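PDB 2WAM: PAC2 family protein from Mycobacterium tuberculosis, which is of unknown function but represents a family of duplicated genes found in actinobacteria. Local coordinates for residues F237-P242 and A254-E259; A99-D104 and R164-R169; G47-E52 and I160-L165. One frame throughout, in Å; residues are numbered along the deposited sequence.

Contact 1: F237-P242 and A254-E259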
loop_
_atom_site.group_PDB
_atom_site.type_symbol
_atom_site.label_atom_id
_atom_site.label_comp_id
_atom_site.label_asym_id
_atom_site.label_seq_id
_atom_site.Cartn_x
_atom_site.Cartn_y
_atom_site.Cartn_z
ATOM N N PHE A 237 5.857 36.555 -7.741
ATOM C CA PHE A 237 6.797 37.660 -7.752
ATOM C C PHE A 237 8.219 37.144 -7.698
ATOM O O PHE A 237 8.586 36.379 -6.814
ATOM C CB PHE A 237 6.516 38.608 -6.588
ATOM C CG PHE A 237 5.143 39.176 -6.610
ATOM C CD1 PHE A 237 4.179 38.722 -5.725
ATOM C CD2 PHE A 237 4.801 40.151 -7.539
ATOM C CE1 PHE A 237 2.888 39.248 -5.747
ATOM C CE2 PHE A 237 3.527 40.680 -7.578
ATOM C CZ PHE A 237 2.562 40.228 -6.674
ATOM N N THR A 238 9.016 37.558 -8.665
ATOM C CA THR A 238 10.405 37.173 -8.711
ATOM C C THR A 238 11.240 38.424 -8.502
ATOM O O THR A 238 11.303 39.299 -9.363
ATOM C CB THR A 238 10.736 36.530 -10.046
ATOM O OG1 THR A 238 9.863 35.410 -10.255
ATOM C CG2 THR A 238 12.177 36.067 -10.056
ATOM N N VAL A 239 11.857 38.515 -7.334
ATOM C CA VAL A 239 12.599 39.705 -6.944
ATOM C C VAL A 239 14.024 39.675 -7.527
ATOM O O VAL A 239 14.615 38.599 -7.698
ATOM C CB VAL A 239 12.578 39.891 -5.394
ATOM C CG1 VAL A 239 13.122 38.646 -4.657
ATOM C CG2 VAL A 239 13.317 41.137 -4.982
ATOM N N HIS A 240 14.561 40.850 -7.857
ATOM C CA HIS A 240 15.896 40.936 -8.445
ATOM C C HIS A 240 16.974 41.239 -7.414
ATOM O O HIS A 240 16.918 42.251 -6.722
ATOM C CB HIS A 240 15.924 41.976 -9.561
ATOM C CG HIS A 240 14.982 41.677 -10.685
ATOM N ND1 HIS A 240 14.145 42.625 -11.228
ATOM C CD2 HIS A 240 14.735 40.529 -11.357
ATOM C CE1 HIS A 240 13.429 42.077 -12.193
ATOM N NE2 HIS A 240 13.767 40.806 -12.291
ATOM N N VAL A 241 17.954 40.351 -7.318
ATOM C CA VAL A 241 19.058 40.513 -6.378
ATOM C C VAL A 241 20.355 40.802 -7.128
ATOM O O VAL A 241 20.681 40.114 -8.101
ATOM C CB VAL A 241 19.273 39.239 -5.517
ATOM C CG1 VAL A 241 20.406 39.449 -4.524
ATOM C CG2 VAL A 241 17.992 38.843 -4.803
ATOM N N PRO A 242 21.098 41.827 -6.684
ATOM C CA PRO A 242 22.406 42.113 -7.285
ATOM C C PRO A 242 23.234 40.827 -7.358
ATOM O O PRO A 242 23.345 40.145 -6.337
ATOM C CB PRO A 242 23.026 43.098 -6.294
ATOM C CG PRO A 242 21.869 43.799 -5.700
ATOM C CD PRO A 242 20.761 42.781 -5.614
ATOM N N ALA A 254 13.878 40.008 0.745
ATOM C CA ALA A 254 12.775 39.334 1.438
ATOM C C ALA A 254 11.695 40.344 1.834
ATOM O O ALA A 254 10.505 40.109 1.652
ATOM C CB ALA A 254 13.283 38.588 2.670
ATOM N N GLN A 255 12.114 41.482 2.367
ATOM C CA GLN A 255 11.161 42.530 2.694
ATOM C C GLN A 255 10.359 42.980 1.459
ATOM O O GLN A 255 9.136 43.112 1.516
ATOM C CB GLN A 255 11.866 43.706 3.354
ATOM C CG GLN A 255 10.947 44.849 3.655
ATOM C CD GLN A 255 11.696 46.074 4.125
ATOM O OE1 GLN A 255 12.876 46.008 4.472
ATOM N NE2 GLN A 255 11.012 47.202 4.142
ATOM N N ALA A 256 11.042 43.199 0.340
ATOM C CA ALA A 256 10.346 43.585 -0.878
ATOM C C ALA A 256 9.293 42.541 -1.257
ATOM O O ALA A 256 8.144 42.883 -1.548
ATOM C CB ALA A 256 11.326 43.797 -2.015
ATOM N N LEU A 257 9.682 41.267 -1.253
ATOM C CA LEU A 257 8.726 40.202 -1.539
ATOM C C LEU A 257 7.513 40.290 -0.612
ATOM O O LEU A 257 6.376 40.332 -1.074
ATOM C CB LEU A 257 9.381 38.833 -1.418
ATOM C CG LEU A 257 10.284 38.404 -2.577
ATOM C CD1 LEU A 257 11.045 37.106 -2.274
ATOM C CD2 LEU A 257 9.460 38.246 -3.817
ATOM N N LEU A 258 7.754 40.331 0.696
ATOM C CA LEU A 258 6.657 40.348 1.659
ATOM C C LEU A 258 5.770 41.595 1.545
ATOM O O LEU A 258 4.558 41.525 1.744
ATOM C CB LEU A 258 7.171 40.165 3.090
ATOM C CG LEU A 258 7.749 38.782 3.436
ATOM C CD1 LEU A 258 7.859 38.606 4.940
ATOM C CD2 LEU A 258 6.937 37.651 2.831
ATOM N N GLU A 259 6.369 42.735 1.223
ATOM C CA GLU A 259 5.592 43.957 1.067
ATOM C C GLU A 259 4.614 43.758 -0.072
ATOM O O GLU A 259 3.490 44.261 -0.046
ATOM C CB GLU A 259 6.504 45.157 0.809
ATOM C CG GLU A 259 7.151 45.683 2.073
ATOM C CD GLU A 259 8.197 46.743 1.808
ATOM O OE1 GLU A 259 8.779 46.739 0.707
ATOM O OE2 GLU A 259 8.444 47.577 2.709
#
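Phe237 meets Leu257 through CB and its carbonyl oxygen, while the phenyl ring leads on along the helix to Gln260 and Thr264. Phe237 CB lies 4.1 Å from Leu257 CD2, and the same methyl sits 3.6 Å from Phe237 O. His240 belongs to the other side of the strand. One face of its imidazole has Thr238 O above it, offset toward the rim, and its ND1 is hydrogen-bonded to Thr192.

On the strand, Val239 contributes most; on the helix, Leu257 does. Val239 CG1 lies between the backbone N and the carbonyl carbon (chi1 56°) and meets Leu257 CD1 at 3.5 Å. Val239 CG2 reaches Ala256 CB at 4.5 Å. The Val239 and Leu257 side chains meet at a slant, and the valine CB also borders Leu257 CD2. Off the contact, Gln255 NE2 donates to Glu259 OE2 (3.0 Å), meeting the carboxylate from above its plane.

Strand 234-242 lies within the mixed sheet, between strands 174-183 and 193-197. Helix 251-265 follows it in the chain and runs back over it, with segment axes 8.8 Å apart at 157°.

Contact 2: A99-D104 and R164-R169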
loop_
_atom_site.group_PDB
_atom_site.type_symbol
_atom_site.label_atom_id
_atom_site.label_comp_id
_atom_site.label_asym_id
_atom_site.label_seq_id
_atom_site.Cartn_x
_atom_site.Cartn_y
_atom_site.Cartn_z
ATOM N N ALA A 99 -0.193 20.814 7.597
ATOM C CA ALA A 99 0.267 19.554 7.009
ATOM C C ALA A 99 1.799 19.462 6.921
ATOM O O ALA A 99 2.464 20.400 6.469
ATOM C CB ALA A 99 -0.363 19.352 5.630
ATOM N N SER A 100 2.352 18.339 7.372
ATOM C CA SER A 100 3.776 18.060 7.179
ATOM C C SER A 100 3.910 17.195 5.954
ATOM O O SER A 100 3.352 16.099 5.907
ATOM C CB SER A 100 4.380 17.276 8.351
ATOM O OG SER A 100 3.921 17.766 9.587
ATOM N N PHE A 101 4.665 17.664 4.969
ATOM C CA PHE A 101 4.930 16.822 3.816
ATOM C C PHE A 101 6.059 15.836 4.109
ATOM O O PHE A 101 6.894 16.059 4.990
ATOM C CB PHE A 101 5.168 17.661 2.572
ATOM C CG PHE A 101 3.928 18.353 2.082
ATOM C CD1 PHE A 101 3.531 19.566 2.627
ATOM C CD2 PHE A 101 3.145 17.783 1.097
ATOM C CE1 PHE A 101 2.380 20.198 2.186
ATOM C CE2 PHE A 101 1.994 18.410 0.647
ATOM C CZ PHE A 101 1.609 19.614 1.192
ATOM N N ALA A 102 6.036 14.722 3.395
ATOM C CA ALA A 102 7.011 13.664 3.565
ATOM C C ALA A 102 8.324 14.042 2.872
ATOM O O ALA A 102 8.697 13.469 1.840
ATOM C CB ALA A 102 6.447 12.350 3.001
ATOM N N ILE A 103 9.018 15.022 3.435
ATOM C CA ILE A 103 10.266 15.486 2.846
ATOM C C ILE A 103 11.254 14.314 2.727
ATOM O O ILE A 103 11.974 14.210 1.733
ATOM C CB ILE A 103 10.843 16.701 3.633
ATOM C CG1 ILE A 103 12.064 17.313 2.931
ATOM C CG2 ILE A 103 11.192 16.300 5.048
ATOM C CD1 ILE A 103 11.876 17.572 1.440
ATOM N N ASP A 104 11.260 13.410 3.710
ATOM C CA ASP A 104 12.108 12.223 3.635
ATOM C C ASP A 104 11.869 11.354 2.387
ATOM O O ASP A 104 12.779 10.656 1.923
ATOM C CB ASP A 104 11.994 11.376 4.897
ATOM C CG ASP A 104 13.092 10.304 4.992
ATOM O OD1 ASP A 104 14.292 10.663 4.953
ATOM O OD2 ASP A 104 12.758 9.101 5.120
ATOM N N ARG A 164 -2.646 21.364 -4.449
ATOM C CA ARG A 164 -3.851 21.852 -5.098
ATOM C C ARG A 164 -5.127 21.305 -4.428
ATOM O O ARG A 164 -6.126 22.025 -4.287
ATOM C CB ARG A 164 -3.829 21.513 -6.591
ATOM C CG ARG A 164 -5.138 21.822 -7.299
ATOM C CD ARG A 164 -5.008 21.713 -8.788
ATOM N NE ARG A 164 -4.863 20.335 -9.209
ATOM C CZ ARG A 164 -5.889 19.520 -9.402
ATOM N NH1 ARG A 164 -7.118 19.963 -9.201
ATOM N NH2 ARG A 164 -5.682 18.269 -9.784
ATOM N N LEU A 165 -5.093 20.037 -4.015
ATOM C CA LEU A 165 -6.242 19.430 -3.356
ATOM C C LEU A 165 -6.451 19.964 -1.932
ATOM O O LEU A 165 -7.584 20.087 -1.471
ATOM C CB LEU A 165 -6.146 17.905 -3.373
ATOM C CG LEU A 165 -7.282 17.134 -2.690
ATOM C CD1 LEU A 165 -7.398 15.743 -3.290
ATOM C CD2 LEU A 165 -7.126 17.053 -1.157
ATOM N N LEU A 166 -5.364 20.287 -1.238
ATOM C CA LEU A 166 -5.465 20.909 0.077
ATOM C C LEU A 166 -6.018 22.330 -0.041
ATOM O O LEU A 166 -6.923 22.718 0.699
ATOM C CB LEU A 166 -4.104 20.909 0.776
ATOM C CG LEU A 166 -3.775 19.604 1.505
ATOM C CD1 LEU A 166 -2.409 19.661 2.154
ATOM C CD2 LEU A 166 -4.828 19.336 2.551
ATOM N N ALA A 167 -5.476 23.091 -0.991
ATOM C CA ALA A 167 -5.920 24.457 -1.248
ATOM C C ALA A 167 -7.416 24.518 -1.576
ATOM O O ALA A 167 -8.123 25.410 -1.117
ATOM C CB ALA A 167 -5.085 25.096 -2.366
ATOM N N GLU A 168 -7.909 23.560 -2.355
ATOM C CA GLU A 168 -9.339 23.522 -2.638
ATOM C C GLU A 168 -10.163 23.183 -1.389
ATOM O O GLU A 168 -11.076 23.927 -1.029
ATOM C CB GLU A 168 -9.648 22.584 -3.796
ATOM C CG GLU A 168 -9.175 23.116 -5.140
ATOM C CD GLU A 168 -9.078 22.036 -6.216
ATOM O OE1 GLU A 168 -9.552 20.903 -5.975
ATOM O OE2 GLU A 168 -8.523 22.325 -7.301
ATOM N N ARG A 169 -9.840 22.075 -0.728
ATOM C CA ARG A 169 -10.508 21.718 0.520
ATOM C C ARG A 169 -10.543 22.884 1.507
ATOM O O ARG A 169 -11.514 23.046 2.249
ATOM C CB ARG A 169 -9.832 20.524 1.193
ATOM C CG ARG A 169 -10.031 19.207 0.473
ATOM C CD ARG A 169 -11.497 18.945 0.214
ATOM N NE ARG A 169 -11.670 17.868 -0.749
ATOM C CZ ARG A 169 -11.723 18.048 -2.064
ATOM N NH1 ARG A 169 -11.624 19.270 -2.568
ATOM N NH2 ARG A 169 -11.878 17.008 -2.877
#
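One methyl, Leu166 CD1, makes the whole apolar contact between residues 99-104 and 164-169. It lies 4.0 Å from Ala99 CB and 4.1 Å from Phe101 CZ. The leucine and the phenylalanine reach for each other from opposite directions. CG of Phe101 is anti to its carbonyl carbon (chi1 -70°), which extends the ring toward the helix. The methyl comes to it obliquely, at the CZ end. All three residues are buried, yet only 81 Å² is covered between the segments, both sides summed. Nearby, Phe159 of the same helix meets Phe101 edge-to-face, and Leu133 and Tyr49 also touch Leu166.

Backbone hydrogen bonds set the strand in the sheet: Ala99 and Phe101 pair with strand 131-137 on one flank, and Ser100 pairs with Glu50 on the other. Beyond the strand, Ala102 is the centre of an inverse gamma turn, with a weak bond from Ile103 N to Phe101 O.

The charged groups lie away from the apolar patch. Arg164 NH1 forms a weak salt bridge with Glu168 OE2 at 3.3 Å, one turn further along the helix. Glu168 also bonds His232, Arg169 pairs with Glu42 of the second subunit, and Asp104 bonds both Tyr109 of its own chain and the backbone N of Glu157 and Arg158 of the third subunit.

Across the two segments, then, the chemistry is purely apolar and non-directional. Sheet pairing fixes the strand, while Arg164, Glu168, Arg169 and Asp104 find their partners elsewhere in the chain and in neighbouring subunits.

Contact 3: G47-E52 and I160-L165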
loop_
_atom_site.group_PDB
_atom_site.type_symbol
_atom_site.label_atom_id
_atom_site.label_comp_id
_atom_site.label_asym_id
_atom_site.label_seq_id
_atom_site.Cartn_x
_atom_site.Cartn_y
_atom_site.Cartn_z
ATOM N N GLY A 47 2.642 8.651 2.259
ATOM C CA GLY A 47 3.800 8.963 1.457
ATOM C C GLY A 47 3.818 10.385 0.921
ATOM O O GLY A 47 4.653 10.705 0.069
ATOM N N MET A 48 2.905 11.237 1.395
ATOM C CA MET A 48 2.887 12.612 0.921
ATOM C C MET A 48 2.753 13.680 2.012
ATOM O O MET A 48 3.508 14.647 2.020
ATOM C CB MET A 48 1.823 12.814 -0.155
ATOM C CG MET A 48 2.027 14.112 -0.921
ATOM S SD MET A 48 3.615 14.169 -1.801
ATOM C CE MET A 48 3.947 15.870 -1.516
ATOM N N TYR A 49 1.782 13.519 2.911
ATOM C CA TYR A 49 1.615 14.458 4.013
ATOM C C TYR A 49 0.744 13.916 5.126
ATOM O O TYR A 49 -0.179 13.142 4.880
ATOM C CB TYR A 49 1.045 15.797 3.526
ATOM C CG TYR A 49 -0.388 15.734 3.016
ATOM C CD1 TYR A 49 -1.474 15.802 3.894
ATOM C CD2 TYR A 49 -0.659 15.636 1.663
ATOM C CE1 TYR A 49 -2.783 15.767 3.434
ATOM C CE2 TYR A 49 -1.965 15.591 1.195
ATOM C CZ TYR A 49 -3.023 15.657 2.078
ATOM O OH TYR A 49 -4.313 15.610 1.594
ATOM N N GLU A 50 1.063 14.330 6.350
ATOM C CA GLU A 50 0.194 14.161 7.502
ATOM C C GLU A 50 -0.537 15.469 7.799
ATOM O O GLU A 50 0.066 16.550 7.812
ATOM C CB GLU A 50 1.009 13.798 8.729
ATOM C CG GLU A 50 1.582 12.407 8.737
ATOM C CD GLU A 50 1.844 11.912 10.157
ATOM O OE1 GLU A 50 1.570 12.669 11.127
ATOM O OE2 GLU A 50 2.312 10.758 10.296
ATOM N N LEU A 51 -1.834 15.370 8.045
ATOM C CA LEU A 51 -2.597 16.500 8.558
ATOM C C LEU A 51 -2.414 16.674 10.054
ATOM O O LEU A 51 -2.358 15.703 10.799
ATOM C CB LEU A 51 -4.078 16.298 8.275
ATOM C CG LEU A 51 -4.436 16.576 6.827
ATOM C CD1 LEU A 51 -5.898 16.294 6.593
ATOM C CD2 LEU A 51 -4.071 18.028 6.487
ATOM N N GLU A 52 -2.319 17.919 10.491
ATOM C CA GLU A 52 -2.479 18.253 11.901
ATOM C C GLU A 52 -3.963 18.567 12.133
ATOM O O GLU A 52 -4.361 19.727 12.135
ATOM C CB GLU A 52 -1.630 19.467 12.239
ATOM C CG GLU A 52 -1.585 19.805 13.710
ATOM C CD GLU A 52 -0.570 18.970 14.452
ATOM O OE1 GLU A 52 -0.207 17.883 13.940
ATOM O OE2 GLU A 52 -0.132 19.413 15.538
ATOM N N ILE A 160 2.386 18.460 -6.228
ATOM C CA ILE A 160 1.541 19.568 -6.662
ATOM C C ILE A 160 0.038 19.258 -6.539
ATOM O O ILE A 160 -0.742 20.078 -6.047
ATOM C CB ILE A 160 1.875 19.981 -8.095
ATOM C CG1 ILE A 160 3.237 20.683 -8.135
ATOM C CG2 ILE A 160 0.797 20.896 -8.647
ATOM C CD1 ILE A 160 3.904 20.631 -9.498
ATOM N N THR A 161 -0.366 18.068 -6.965
ATOM C CA THR A 161 -1.755 17.668 -6.826
ATOM C C THR A 161 -2.210 17.721 -5.366
ATOM O O THR A 161 -3.276 18.267 -5.062
ATOM C CB THR A 161 -1.991 16.267 -7.390
ATOM O OG1 THR A 161 -1.827 16.303 -8.809
ATOM C CG2 THR A 161 -3.390 15.788 -7.052
ATOM N N ALA A 162 -1.405 17.157 -4.470
ATOM C CA ALA A 162 -1.701 17.212 -3.043
ATOM C C ALA A 162 -1.883 18.653 -2.531
ATOM O O ALA A 162 -2.802 18.917 -1.771
ATOM C CB ALA A 162 -0.631 16.473 -2.234
ATOM N N VAL A 163 -1.019 19.580 -2.947
ATOM C CA VAL A 163 -1.158 20.987 -2.559
ATOM C C VAL A 163 -2.433 21.591 -3.158
ATOM O O VAL A 163 -3.215 22.246 -2.466
ATOM C CB VAL A 163 0.069 21.848 -2.977
ATOM C CG1 VAL A 163 -0.197 23.319 -2.736
ATOM C CG2 VAL A 163 1.319 21.429 -2.217
ATOM N N ARG A 164 -2.646 21.364 -4.449
ATOM C CA ARG A 164 -3.851 21.852 -5.098
ATOM C C ARG A 164 -5.127 21.305 -4.428
ATOM O O ARG A 164 -6.126 22.025 -4.287
ATOM C CB ARG A 164 -3.829 21.513 -6.591
ATOM C CG ARG A 164 -5.138 21.822 -7.299
ATOM C CD ARG A 164 -5.008 21.713 -8.788
ATOM N NE ARG A 164 -4.863 20.335 -9.209
ATOM C CZ ARG A 164 -5.889 19.520 -9.402
ATOM N NH1 ARG A 164 -7.118 19.963 -9.201
ATOM N NH2 ARG A 164 -5.682 18.269 -9.784
ATOM N N LEU A 165 -5.093 20.037 -4.015
ATOM C CA LEU A 165 -6.242 19.430 -3.356
ATOM C C LEU A 165 -6.451 19.964 -1.932
ATOM O O LEU A 165 -7.584 20.087 -1.471
ATOM C CB LEU A 165 -6.146 17.905 -3.373
ATOM C CG LEU A 165 -7.282 17.134 -2.690
ATOM C CD1 LEU A 165 -7.398 15.743 -3.290
ATOM C CD2 LEU A 165 -7.126 17.053 -1.157
#
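Ala162 CB touches both Met48 and Tyr49. Met48 CG is 3.8 Å from it. Tyr49 CE2 is also 3.8 Å away, and the methyl lies at the edge of the ring, near its plane. Further along the helix, Leu165 CD2 approaches Tyr49 OH at 4.2 Å, with the two side chains crossing at about a right angle. Tyr49 has CG between its backbone N and carbonyl carbon (chi1 67°), and its ring reaches along the helix toward Leu165.

Two successive residues can face the helix because the backbone forms a classic beta bulge: Met48 and Tyr49 both stand opposite one residue of strand 44-45. The bulge opens strand 49-51, near the margin of the mixed sheet, and helix 156-169 packs over it.

Outside this first shell, Leu51 CG lies in the plane of the Tyr49 ring, at its edge. Phe101 and Phe159 also touch Met48, and Ala99 touches Tyr49. Backbone bonds between Met48 and Ala102 and between Glu50 and Ser100 tie the segment to strand 94-101. Beyond these, the second subunit closes in: its Pro43 packs on Tyr49 and its Glu40 on Leu165.

Contacts 2 and 3 are two parts of one packing layer. Their centres are 2 Å apart, both use helix 156-169, and they share Arg164 and Leu165. Their strands, 94-101 and 49-51, are neighbours in the mixed sheet, joined where Ala102 N lies 2.9 Å from Met48 O, probably in a hydrogen bond. Both also reach the second subunit. Contact 1 stands apart near the other margin of the same sheet, with its centre 25 Å from that of contact 2 and 27 Å from that of contact 3. No other chain of the assembly touches its segments. Along the chain, contacts 2 and 3 both close before contact 1 opens.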